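Local coordinates for pyridoxamine 5'-phosphate oxidase-related, FMN-binding protein (Paracoccus denitrificans, PDB 6VNA) that probably binds heme and acts as a noncanonical heme oxygenase that degrades c-type heme, on a split-barrel FMN-binding fold, at residues 40-45 with 62-67; 27-32 with 72-77; 55-60 with 128-133; 96-101 with 134-139. One frame throughout, in Å; residues are numbered along the deposited sequence.

Contact 1: residues 40-45 with 62-67; sequences LVTRIA and AAHARA
H64 carries this contact, reaching from the first turn of helix 63-70 to strand 39-48. H64 ND1 donates to T42 OG1 at 2.8 Å, but the N-H...O angle of 122° makes the bond weak. The hydroxyl oxygen lies oblique to the imidazole, while T42 CG2 sits at the ring edge, in plane. I44 meets the same ring differently. I44 CG2 lies over one face of the H64 ring, 4.3 Å from its centroid and close to the normal, as a CH-pi contact displaced toward CE1. At the start of 40-45 the contact is purely apolar: L40 CD2 touches A63 CB at 3.8 Å.

The torsions explain the reach. H64 CG stands between its backbone N and carbonyl carbon, the crowded position. T42 OG1 takes the same crowded position, chi1 62°, which leaves CG2 beside the backbone N. I44 CG2 is anti to the carbonyl carbon. L40 CG is anti to the backbone N, so its branch extends toward the helix.

A62 is the N-cap residue, and A62 O accepts from R66 N at 2.9 Å. T31 and L58 also pack against H64, so neighbouring strands help position the imidazole. V41 and R43 alternate onto the other side of the strand, where V41 O bonds S94 OG of the second subunit and R43 NH1 bonds A87 O of that subunit.

The axes of 63-67 and 40-45 approach to 9.6 Å at a signed crossing angle of -124°. This is a short helix packed across a strand of the beta barrel, consistent with the split-barrel fold of the FMN-binding clan.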
loop_
_atom_site.group_PDB
_atom_site.type_symbol
_atom_site.label_atom_id
_atom_site.label_comp_id
_atom_site.label_asym_id
_atom_site.label_seq_id
_atom_site.Cartn_x
_atom_site.Cartn_y
_atom_site.Cartn_z
ATOM N N LEU A 40 -6.466 -5.389 2.818
ATOM C CA LEU A 40 -5.476 -6.206 2.066
ATOM C C LEU A 40 -4.496 -5.272 1.323
ATOM O O LEU A 40 -4.962 -4.461 0.482
ATOM C CB LEU A 40 -6.228 -7.076 1.060
ATOM C CG LEU A 40 -5.335 -7.937 0.173
ATOM C CD1 LEU A 40 -4.518 -8.912 1.021
ATOM C CD2 LEU A 40 -6.157 -8.684 -0.858
ATOM N N VAL A 41 -3.197 -5.357 1.629
ATOM C CA VAL A 41 -2.144 -4.482 1.026
ATOM C C VAL A 41 -1.320 -5.333 0.072
ATOM O O VAL A 41 -0.681 -6.307 0.557
ATOM C CB VAL A 41 -1.286 -3.806 2.103
ATOM C CG1 VAL A 41 -0.477 -2.666 1.513
ATOM C CG2 VAL A 41 -2.138 -3.306 3.265
ATOM N N THR A 42 -1.398 -5.017 -1.227
ATOM C CA THR A 42 -0.721 -5.748 -2.325
ATOM C C THR A 42 0.060 -4.755 -3.203
ATOM O O THR A 42 -0.309 -3.581 -3.289
ATOM C CB THR A 42 -1.706 -6.545 -3.188
ATOM O OG1 THR A 42 -2.619 -5.627 -3.791
ATOM C CG2 THR A 42 -2.496 -7.583 -2.426
ATOM N N ARG A 43 1.104 -5.240 -3.862
ATOM C CA ARG A 43 1.952 -4.433 -4.766
ATOM C C ARG A 43 1.371 -4.526 -6.172
ATOM O O ARG A 43 1.136 -5.651 -6.612
ATOM C CB ARG A 43 3.403 -4.920 -4.765
ATOM C CG ARG A 43 4.291 -4.082 -5.668
ATOM C CD ARG A 43 5.728 -4.490 -5.543
ATOM N NE ARG A 43 6.373 -3.879 -4.399
ATOM C CZ ARG A 43 7.581 -4.213 -3.951
ATOM N NH1 ARG A 43 8.273 -5.167 -4.549
ATOM N NH2 ARG A 43 8.096 -3.580 -2.907
ATOM N N ILE A 44 1.212 -3.390 -6.840
ATOM C CA ILE A 44 0.605 -3.307 -8.199
ATOM C C ILE A 44 1.431 -2.427 -9.146
ATOM O O ILE A 44 2.106 -1.495 -8.691
ATOM C CB ILE A 44 -0.828 -2.753 -8.107
ATOM C CG1 ILE A 44 -0.858 -1.343 -7.510
ATOM C CG2 ILE A 44 -1.721 -3.716 -7.346
ATOM C CD1 ILE A 44 -2.009 -0.496 -7.998
ATOM N N ALA A 45 1.309 -2.690 -10.437
ATOM C CA ALA A 45 1.734 -1.763 -11.506
ATOM C C ALA A 45 0.747 -0.600 -11.484
ATOM O O ALA A 45 -0.466 -0.846 -11.420
ATOM C CB ALA A 45 1.783 -2.457 -12.844
ATOM N N ALA A 62 -7.478 -11.944 -9.370
ATOM C CA ALA A 62 -6.633 -11.842 -8.160
ATOM C C ALA A 62 -7.441 -11.259 -6.993
ATOM O O ALA A 62 -8.390 -10.495 -7.243
ATOM C CB ALA A 62 -5.419 -10.980 -8.447
ATOM N N ALA A 63 -7.001 -11.569 -5.771
ATOM C CA ALA A 63 -7.560 -11.137 -4.474
ATOM C C ALA A 63 -7.943 -9.654 -4.463
ATOM O O ALA A 63 -9.041 -9.346 -3.989
ATOM C CB ALA A 63 -6.574 -11.441 -3.379
ATOM N N HIS A 64 -7.060 -8.766 -4.904
ATOM C CA HIS A 64 -7.256 -7.294 -4.833
ATOM C C HIS A 64 -8.282 -6.863 -5.890
ATOM O O HIS A 64 -9.028 -5.910 -5.626
ATOM C CB HIS A 64 -5.913 -6.513 -4.912
ATOM C CG HIS A 64 -4.996 -6.880 -6.032
ATOM N ND1 HIS A 64 -3.698 -7.287 -5.815
ATOM C CD2 HIS A 64 -5.168 -6.887 -7.372
ATOM C CE1 HIS A 64 -3.122 -7.564 -6.968
ATOM N NE2 HIS A 64 -4.001 -7.324 -7.941
ATOM N N ALA A 65 -8.332 -7.544 -7.028
ATOM C CA ALA A 65 -9.309 -7.262 -8.108
ATOM C C ALA A 65 -10.712 -7.698 -7.646
ATOM O O ALA A 65 -11.689 -6.945 -7.849
ATOM C CB ALA A 65 -8.882 -7.967 -9.373
ATOM N N ARG A 66 -10.804 -8.860 -6.999
ATOM C CA ARG A 66 -12.084 -9.391 -6.463
ATOM C C ARG A 66 -12.559 -8.466 -5.354
ATOM O O ARG A 66 -13.745 -8.186 -5.317
ATOM C CB ARG A 66 -11.914 -10.829 -5.962
ATOM C CG ARG A 66 -11.628 -11.800 -7.092
ATOM C CD ARG A 66 -11.803 -13.229 -6.679
ATOM N NE ARG A 66 -10.568 -13.864 -6.257
ATOM C CZ ARG A 66 -10.133 -13.927 -5.020
ATOM N NH1 ARG A 66 -10.788 -13.337 -4.043
ATOM N NH2 ARG A 66 -9.022 -14.571 -4.770
ATOM N N ALA A 67 -11.664 -7.998 -4.488
ATOM C CA ALA A 67 -12.042 -7.078 -3.398
ATOM C C ALA A 67 -12.674 -5.833 -4.026
ATOM O O ALA A 67 -13.710 -5.376 -3.520
ATOM C CB ALA A 67 -10.859 -6.731 -2.538
#

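Contact 2: residues 27-32 with 72-77; sequences ASLGTL and PRAGLL
L29 CG is anti to the backbone N, chi1 167°, and L76 CG is anti to the carbonyl carbon, chi1 -64°. These torsions bring L29 CD1 and L76 CD2 together at 3.8 Å, crossing obliquely. L29 CD1 also touches A74 CB. I133 packs against this cluster.

The backbones pair as antiparallel strands. S28 and L77 form one hydrogen-bonded pair, G30 and G75 the next, with L29 and L76 as the non-hydrogen-bonded pair between. L77 N to S28 O is 3.0 Å. G30 N to G75 O is shorter, 2.7 Å, with the donor above the carbonyl plane. The two glycines bring the strands close, G30 CA to G75 CA 4.4 Å.

Beyond the G30-G75 pair no direct backbone bond links 27-32 with 72-77. One water bridges them, accepting from L32 N at 2.8 Å and donating to R73 O. L32 CD1 lies over one face of the R73 guanidinium, 3.6 Å from R73 NH2. R73 NH2 makes a salt bridge to D71, and R73 NH1 a hydrogen bond to T36 O of the second subunit.

On the face of S28 and L77, S28 OG bonds S28 OG of the second subunit. The arrangement is a regular antiparallel pair within the beta barrel, with that face turned to the dimer partner.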
loop_
_atom_site.group_PDB
_atom_site.type_symbol
_atom_site.label_atom_id
_atom_site.label_comp_id
_atom_site.label_asym_id
_atom_site.label_seq_id
_atom_site.Cartn_x
_atom_site.Cartn_y
_atom_site.Cartn_z
ATOM N N ALA A 27 2.975 0.664 -6.993
ATOM C CA ALA A 27 2.425 1.181 -5.729
ATOM C C ALA A 27 2.047 0.040 -4.784
ATOM O O ALA A 27 1.964 -1.135 -5.235
ATOM C CB ALA A 27 1.219 2.033 -6.024
ATOM N N SER A 28 1.790 0.398 -3.528
ATOM C CA SER A 28 1.052 -0.455 -2.574
ATOM C C SER A 28 -0.435 -0.113 -2.699
ATOM O O SER A 28 -0.781 1.061 -2.495
ATOM C CB SER A 28 1.544 -0.260 -1.170
ATOM O OG SER A 28 2.908 -0.569 -1.074
ATOM N N LEU A 29 -1.279 -1.082 -3.035
ATOM C CA LEU A 29 -2.753 -0.856 -3.128
ATOM C C LEU A 29 -3.414 -1.449 -1.881
ATOM O O LEU A 29 -3.100 -2.613 -1.510
ATOM C CB LEU A 29 -3.285 -1.493 -4.407
ATOM C CG LEU A 29 -4.806 -1.615 -4.511
ATOM C CD1 LEU A 29 -5.461 -0.266 -4.805
ATOM C CD2 LEU A 29 -5.162 -2.626 -5.584
ATOM N N GLY A 30 -4.208 -0.636 -1.206
ATOM C CA GLY A 30 -5.121 -1.088 -0.147
ATOM C C GLY A 30 -6.509 -1.404 -0.692
ATOM O O GLY A 30 -7.129 -0.521 -1.362
ATOM N N THR A 31 -6.996 -2.610 -0.413
ATOM C CA THR A 31 -8.413 -3.000 -0.634
ATOM C C THR A 31 -9.032 -3.580 0.646
ATOM O O THR A 31 -8.292 -3.962 1.599
ATOM C CB THR A 31 -8.546 -3.952 -1.818
ATOM O OG1 THR A 31 -7.759 -5.131 -1.618
ATOM C CG2 THR A 31 -8.186 -3.253 -3.114
ATOM N N LEU A 32 -10.361 -3.636 0.671
ATOM C CA LEU A 32 -11.107 -4.227 1.808
ATOM C C LEU A 32 -11.303 -5.713 1.524
ATOM O O LEU A 32 -11.895 -6.034 0.490
ATOM C CB LEU A 32 -12.420 -3.461 1.998
ATOM C CG LEU A 32 -12.253 -2.001 2.418
ATOM C CD1 LEU A 32 -13.581 -1.299 2.467
ATOM C CD2 LEU A 32 -11.562 -1.871 3.756
ATOM N N PRO A 72 -15.464 -0.809 -4.174
ATOM C CA PRO A 72 -14.452 -0.039 -4.898
ATOM C C PRO A 72 -13.605 0.920 -4.033
ATOM O O PRO A 72 -12.812 1.642 -4.563
ATOM C CB PRO A 72 -15.282 0.711 -5.967
ATOM C CG PRO A 72 -16.704 0.794 -5.404
ATOM C CD PRO A 72 -16.827 -0.288 -4.349
ATOM N N ARG A 73 -13.745 0.918 -2.715
ATOM C CA ARG A 73 -12.885 1.785 -1.871
ATOM C C ARG A 73 -11.442 1.263 -1.942
ATOM O O ARG A 73 -11.244 0.048 -1.825
ATOM C CB ARG A 73 -13.446 1.905 -0.453
ATOM C CG ARG A 73 -14.628 2.860 -0.377
ATOM C CD ARG A 73 -15.262 2.905 0.997
ATOM N NE ARG A 73 -15.892 1.632 1.320
ATOM C CZ ARG A 73 -16.322 1.281 2.524
ATOM N NH1 ARG A 73 -16.192 2.095 3.562
ATOM N NH2 ARG A 73 -16.878 0.096 2.680
ATOM N N ALA A 74 -10.483 2.167 -2.181
ATOM C CA ALA A 74 -9.082 1.839 -2.545
ATOM C C ALA A 74 -8.141 2.880 -1.955
ATOM O O ALA A 74 -8.430 4.081 -2.098
ATOM C CB ALA A 74 -8.926 1.767 -4.048
ATOM N N GLY A 75 -7.087 2.409 -1.284
ATOM C CA GLY A 75 -5.908 3.202 -0.877
ATOM C C GLY A 75 -4.710 2.963 -1.784
ATOM O O GLY A 75 -4.537 1.823 -2.288
ATOM N N LEU A 76 -3.916 3.999 -2.029
ATOM C CA LEU A 76 -2.590 3.867 -2.705
ATOM C C LEU A 76 -1.537 4.549 -1.838
ATOM O O LEU A 76 -1.823 5.684 -1.357
ATOM C CB LEU A 76 -2.598 4.537 -4.081
ATOM C CG LEU A 76 -3.519 3.946 -5.128
ATOM C CD1 LEU A 76 -3.652 4.895 -6.314
ATOM C CD2 LEU A 76 -3.015 2.596 -5.586
ATOM N N LEU A 77 -0.402 3.867 -1.638
ATOM C CA LEU A 77 0.903 4.459 -1.254
ATOM C C LEU A 77 1.809 4.524 -2.486
ATOM O O LEU A 77 2.050 3.482 -3.138
ATOM C CB LEU A 77 1.586 3.608 -0.183
ATOM C CG LEU A 77 2.857 4.227 0.402
ATOM C CD1 LEU A 77 2.596 5.664 0.863
ATOM C CD2 LEU A 77 3.372 3.391 1.568
HETATM O O HOH W 1 -11.913 -2.602 -1.415
#

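Contact 3: residues 55-60 with 128-133; sequences LALLAG and FRFWRI
The tight part of this contact is the strand pairing and the apolar side chains beside it. A56 and W131 form one antiparallel hydrogen-bonded pair, L58 and R129 the next. A56 N to W131 O is 2.7 Å and almost straight, 177°. R129 N meets L58 O at 2.8 Å, nearly along the C=O axis.

On the face of A56, L58 and W131, the L58 CD1 methyl lies over the W131 five-membered ring, 4.2 Å from its centroid. The two side chains cross at about a right angle. A56 CB touches I133 CD1 at 3.9 Å. A99 and P101 also pack against W131.

The face of L55, L57, A59, F128 and F130 is built from rings and methyls. L57 chi1 of 180° carries CG across, and chi2 turns L57 CD1 over the centre of the F130 ring, 3.9 Å from the centroid. L55 CG meets F130 CD1 obliquely. W112 of helix 108-115 meets F130 edge-to-face. A59 CB lies over one face of the F128 ring, 3.6 Å from F128 CZ, and Y122 stacks with that ring.

The arginines form the loose side. R129 is exposed and its chain leads away from strand 55-59. R132 CG rests against L55 CD1; the R132 guanidinium forms salt bridges with D49 and D51.

Carbonyl-to-amide bonds thus fix the register, CH-pi contacts fill both faces, and charge is kept to the margin, where acidic residues would balance R132.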
loop_
_atom_site.group_PDB
_atom_site.type_symbol
_atom_site.label_atom_id
_atom_site.label_comp_id
_atom_site.label_asym_id
_atom_site.label_seq_id
_atom_site.Cartn_x
_atom_site.Cartn_y
_atom_site.Cartn_z
ATOM N N LEU A 55 -3.837 5.128 -12.317
ATOM C CA LEU A 55 -4.359 4.075 -13.214
ATOM C C LEU A 55 -3.622 2.794 -12.867
ATOM O O LEU A 55 -2.405 2.797 -12.993
ATOM C CB LEU A 55 -4.089 4.489 -14.661
ATOM C CG LEU A 55 -4.510 3.499 -15.744
ATOM C CD1 LEU A 55 -6.028 3.387 -15.819
ATOM C CD2 LEU A 55 -3.931 3.922 -17.093
ATOM N N ALA A 56 -4.348 1.774 -12.424
ATOM C CA ALA A 56 -3.794 0.499 -11.928
ATOM C C ALA A 56 -4.001 -0.534 -13.030
ATOM O O ALA A 56 -4.942 -0.372 -13.815
ATOM C CB ALA A 56 -4.481 0.135 -10.630
ATOM N N LEU A 57 -3.126 -1.524 -13.127
ATOM C CA LEU A 57 -3.304 -2.680 -14.039
ATOM C C LEU A 57 -3.318 -3.945 -13.166
ATOM O O LEU A 57 -2.255 -4.302 -12.607
ATOM C CB LEU A 57 -2.169 -2.659 -15.065
ATOM C CG LEU A 57 -2.156 -3.782 -16.103
ATOM C CD1 LEU A 57 -3.431 -3.806 -16.915
ATOM C CD2 LEU A 57 -0.961 -3.640 -17.037
ATOM N N LEU A 58 -4.488 -4.571 -13.007
ATOM C CA LEU A 58 -4.686 -5.729 -12.096
ATOM C C LEU A 58 -5.059 -6.959 -12.914
ATOM O O LEU A 58 -5.736 -6.795 -13.933
ATOM C CB LEU A 58 -5.787 -5.397 -11.085
ATOM C CG LEU A 58 -5.611 -4.097 -10.302
ATOM C CD1 LEU A 58 -6.687 -3.947 -9.253
ATOM C CD2 LEU A 58 -4.253 -4.019 -9.641
ATOM N N ALA A 59 -4.592 -8.133 -12.478
ATOM C CA ALA A 59 -5.118 -9.467 -12.858
ATOM C C ALA A 59 -6.578 -9.535 -12.395
ATOM O O ALA A 59 -6.833 -9.426 -11.175
ATOM C CB ALA A 59 -4.283 -10.560 -12.246
ATOM N N GLY A 60 -7.505 -9.669 -13.345
ATOM C CA GLY A 60 -8.957 -9.507 -13.138
ATOM C C GLY A 60 -9.549 -10.392 -12.046
ATOM O O GLY A 60 -10.621 -10.017 -11.561
ATOM N N PHE A 128 -6.017 -9.343 -17.776
ATOM C CA PHE A 128 -5.514 -8.131 -17.078
ATOM C C PHE A 128 -6.338 -6.910 -17.470
ATOM O O PHE A 128 -6.702 -6.782 -18.644
ATOM C CB PHE A 128 -4.023 -7.934 -17.346
ATOM C CG PHE A 128 -3.138 -8.658 -16.362
ATOM C CD1 PHE A 128 -2.775 -9.974 -16.582
ATOM C CD2 PHE A 128 -2.710 -8.029 -15.199
ATOM C CE1 PHE A 128 -1.980 -10.643 -15.665
ATOM C CE2 PHE A 128 -1.915 -8.699 -14.285
ATOM C CZ PHE A 128 -1.565 -10.010 -14.514
ATOM N N ARG A 129 -6.600 -6.033 -16.497
ATOM C CA ARG A 129 -7.594 -4.945 -16.625
ATOM C C ARG A 129 -7.099 -3.645 -15.996
ATOM O O ARG A 129 -6.525 -3.682 -14.881
ATOM C CB ARG A 129 -8.873 -5.305 -15.874
ATOM C CG ARG A 129 -9.761 -6.329 -16.556
ATOM C CD ARG A 129 -11.004 -6.453 -15.693
ATOM N NE ARG A 129 -11.975 -5.382 -15.895
ATOM C CZ ARG A 129 -13.104 -5.239 -15.205
ATOM N NH1 ARG A 129 -13.435 -6.088 -14.240
ATOM N NH2 ARG A 129 -13.910 -4.233 -15.491
ATOM N N PHE A 130 -7.466 -2.533 -16.628
ATOM C CA PHE A 130 -7.184 -1.166 -16.142
ATOM C C PHE A 130 -8.310 -0.724 -15.213
ATOM O O PHE A 130 -9.481 -0.908 -15.585
ATOM C CB PHE A 130 -7.016 -0.193 -17.311
ATOM C CG PHE A 130 -5.748 -0.394 -18.093
ATOM C CD1 PHE A 130 -4.540 0.108 -17.627
ATOM C CD2 PHE A 130 -5.757 -1.100 -19.283
ATOM C CE1 PHE A 130 -3.372 -0.069 -18.353
ATOM C CE2 PHE A 130 -4.587 -1.279 -20.006
ATOM C CZ PHE A 130 -3.397 -0.764 -19.538
ATOM N N TRP A 131 -7.927 -0.145 -14.070
ATOM C CA TRP A 131 -8.784 0.568 -13.083
ATOM C C TRP A 131 -8.261 1.995 -12.861
ATOM O O TRP A 131 -7.073 2.124 -12.495
ATOM C CB TRP A 131 -8.754 -0.168 -11.746
ATOM C CG TRP A 131 -9.342 -1.540 -11.751
ATOM C CD1 TRP A 131 -8.788 -2.703 -12.201
ATOM C CD2 TRP A 131 -10.609 -1.892 -11.182
ATOM N NE1 TRP A 131 -9.646 -3.753 -11.982
ATOM C CE2 TRP A 131 -10.769 -3.285 -11.360
ATOM C CE3 TRP A 131 -11.621 -1.151 -10.563
ATOM C CZ2 TRP A 131 -11.908 -3.955 -10.929
ATOM C CZ3 TRP A 131 -12.752 -1.815 -10.143
ATOM C CH2 TRP A 131 -12.884 -3.196 -10.318
ATOM N N ARG A 132 -9.117 3.010 -13.002
ATOM C CA ARG A 132 -8.833 4.388 -12.538
ATOM C C ARG A 132 -9.121 4.441 -11.042
ATOM O O ARG A 132 -10.186 3.973 -10.639
ATOM C CB ARG A 132 -9.698 5.419 -13.266
ATOM C CG ARG A 132 -9.323 5.609 -14.727
ATOM C CD ARG A 132 -10.380 6.395 -15.480
ATOM N NE ARG A 132 -10.679 7.676 -14.859
ATOM C CZ ARG A 132 -10.051 8.819 -15.111
ATOM N NH1 ARG A 132 -9.045 8.865 -15.970
ATOM N NH2 ARG A 132 -10.420 9.918 -14.482
ATOM N N ILE A 133 -8.209 4.984 -10.246
ATOM C CA ILE A 133 -8.446 5.178 -8.790
ATOM C C ILE A 133 -8.597 6.674 -8.580
ATOM O O ILE A 133 -7.567 7.370 -8.518
ATOM C CB ILE A 133 -7.343 4.514 -7.944
ATOM C CG1 ILE A 133 -7.309 3.012 -8.225
ATOM C CG2 ILE A 133 -7.558 4.781 -6.464
ATOM C CD1 ILE A 133 -6.051 2.344 -7.818
#

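Contact 4: residues 96-101 with 134-139; sequences LGRAVP and EPVSGL
R98 and E134 stand side by side on one face of the strand pair and cross obliquely. R98 NH1 forms a salt bridge with E134 OE1 at 2.7 Å. NH1-OE1 is the one N-O pair of the two groups that meets, and the guanidinium and carboxylate planes are tilted 51°, unlike a flat two-point pair. R98 CG takes the crowded position between backbone N and carbonyl carbon, chi1 56°, and the chain bends at chi2 and chi3 to bring NH1 back to E134, whose CB lies at the guanidinium edge, in plane. E134 is extended beyond CG.

V136 crosses R98 at about a right angle, with V136 CG2 3.7 Å from R98 CD. From the other direction V100 CG2 lies against the E134 carboxylate, 3.8 Å from E134 OE2. L96 CD1 approaches S137 OG to 3.4 Å.

Below these side chains the backbones pair as antiparallel strands. R98 N bonds E134 O, and E134 N returns to R98 O. The register then slips by one residue. L96 O accepts from V136 N at 3.0 Å and weakly from S137 N at 3.3 Å, while L96 N donates to S137 O. V136 and S137 both face L96, a classic beta bulge, and the chain turns a corner at V136. G97 CA comes within 3.1 Å of E134 O, where the strands run close.

One carbonyl oxygen therefore serves two amides at the bend. The R98-E134 ion pair lies at the surface, so solvent would probably weaken its charge attraction, and the backbone bonds likely hold the strands.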
loop_
_atom_site.group_PDB
_atom_site.type_symbol
_atom_site.label_atom_id
_atom_site.label_comp_id
_atom_site.label_asym_id
_atom_site.label_seq_id
_atom_site.Cartn_x
_atom_site.Cartn_y
_atom_site.Cartn_z
ATOM N N LEU A 96 -6.457 8.235 -0.702
ATOM C CA LEU A 96 -7.779 7.596 -0.481
ATOM C C LEU A 96 -8.601 7.852 -1.747
ATOM O O LEU A 96 -8.698 9.008 -2.144
ATOM C CB LEU A 96 -8.466 8.200 0.748
ATOM C CG LEU A 96 -7.776 8.046 2.108
ATOM C CD1 LEU A 96 -8.620 8.663 3.213
ATOM C CD2 LEU A 96 -7.481 6.599 2.452
ATOM N N GLY A 97 -9.132 6.798 -2.371
ATOM C CA GLY A 97 -9.812 6.911 -3.669
ATOM C C GLY A 97 -10.926 5.897 -3.804
ATOM O O GLY A 97 -11.126 5.105 -2.841
ATOM N N ARG A 98 -11.607 5.927 -4.957
ATOM C CA ARG A 98 -12.591 4.904 -5.383
ATOM C C ARG A 98 -12.165 4.362 -6.753
ATOM O O ARG A 98 -11.900 5.152 -7.653
ATOM C CB ARG A 98 -14.018 5.467 -5.330
ATOM C CG ARG A 98 -14.271 6.744 -6.127
ATOM C CD ARG A 98 -14.139 8.035 -5.320
ATOM N NE ARG A 98 -15.245 8.988 -5.477
ATOM C CZ ARG A 98 -15.447 9.795 -6.522
ATOM N NH1 ARG A 98 -14.634 9.780 -7.566
ATOM N NH2 ARG A 98 -16.484 10.614 -6.523
ATOM N N ALA A 99 -12.089 3.042 -6.887
ATOM C CA ALA A 99 -11.680 2.342 -8.116
ATOM C C ALA A 99 -12.853 2.333 -9.096
ATOM O O ALA A 99 -13.992 2.191 -8.646
ATOM C CB ALA A 99 -11.227 0.943 -7.785
ATOM N N VAL A 100 -12.556 2.481 -10.382
ATOM C CA VAL A 100 -13.534 2.499 -11.506
ATOM C C VAL A 100 -12.897 1.770 -12.679
ATOM O O VAL A 100 -11.847 2.180 -13.137
ATOM C CB VAL A 100 -13.911 3.939 -11.905
ATOM C CG1 VAL A 100 -14.899 3.957 -13.069
ATOM C CG2 VAL A 100 -14.448 4.727 -10.719
ATOM N N PRO A 101 -13.496 0.691 -13.220
ATOM C CA PRO A 101 -12.988 0.083 -14.448
ATOM C C PRO A 101 -12.784 1.160 -15.524
ATOM O O PRO A 101 -13.598 2.050 -15.660
ATOM C CB PRO A 101 -14.080 -0.919 -14.840
ATOM C CG PRO A 101 -14.743 -1.259 -13.521
ATOM C CD PRO A 101 -14.689 0.010 -12.694
ATOM N N GLU A 134 -9.850 7.135 -8.555
ATOM C CA GLU A 134 -10.214 8.568 -8.516
ATOM C C GLU A 134 -9.998 9.065 -7.098
ATOM O O GLU A 134 -10.577 8.533 -6.162
ATOM C CB GLU A 134 -11.652 8.779 -8.974
ATOM C CG GLU A 134 -11.871 8.423 -10.433
ATOM C CD GLU A 134 -13.332 8.380 -10.853
ATOM O OE1 GLU A 134 -14.198 8.555 -9.970
ATOM O OE2 GLU A 134 -13.598 8.163 -12.061
ATOM N N PRO A 135 -9.107 10.052 -6.891
ATOM C CA PRO A 135 -8.801 10.510 -5.544
ATOM C C PRO A 135 -9.920 11.350 -4.930
ATOM O O PRO A 135 -10.509 12.150 -5.614
ATOM C CB PRO A 135 -7.507 11.332 -5.703
ATOM C CG PRO A 135 -7.490 11.744 -7.162
ATOM C CD PRO A 135 -8.237 10.662 -7.911
ATOM N N VAL A 136 -10.128 11.128 -3.639
ATOM C CA VAL A 136 -10.948 11.952 -2.718
ATOM C C VAL A 136 -10.000 12.824 -1.887
ATOM O O VAL A 136 -10.225 14.044 -1.851
ATOM C CB VAL A 136 -11.819 11.039 -1.826
ATOM C CG1 VAL A 136 -12.545 11.808 -0.743
ATOM C CG2 VAL A 136 -12.797 10.221 -2.649
ATOM N N SER A 137 -8.995 12.212 -1.235
ATOM C CA SER A 137 -8.030 12.891 -0.331
ATOM C C SER A 137 -6.617 12.266 -0.402
ATOM O O SER A 137 -6.439 11.172 -0.985
ATOM C CB SER A 137 -8.559 12.899 1.080
ATOM O OG SER A 137 -8.311 11.658 1.721
ATOM N N GLY A 138 -5.632 12.953 0.172
ATOM C CA GLY A 138 -4.206 12.591 0.093
ATOM C C GLY A 138 -3.430 12.980 1.337
ATOM O O GLY A 138 -3.740 14.017 1.951
ATOM N N LEU A 139 -2.418 12.196 1.685
ATOM C CA LEU A 139 -1.430 12.548 2.738
ATOM C C LEU A 139 -0.026 12.576 2.108
ATOM O O LEU A 139 0.409 11.543 1.562
ATOM C CB LEU A 139 -1.556 11.505 3.853
ATOM C CG LEU A 139 -1.345 12.003 5.279
ATOM C CD1 LEU A 139 -2.044 13.335 5.519
ATOM C CD2 LEU A 139 -1.827 10.966 6.281
#

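In the fold
Contact 2 is the most buried of the four, contacts 1 and 3 are partly buried, and contact 4 lies at the surface. All four reach one antiparallel sheet. Contacts 3 and 4 share strand 128-135, and R132 O to V100 N joins them. Contacts 1 and 2 meet where strands 26-32 and 39-48 pair. I133 of contact 3 packs on the leucines of contact 2. The chemistry follows position: aliphatic packing and glycines inside, methyl-on-ring packing in contacts 1 and 3, joined in contact 1 by a weak histidine bond, and an ion pair outside. Contacts 1, 2 and 4 touch the second subunit; contact 3 does not.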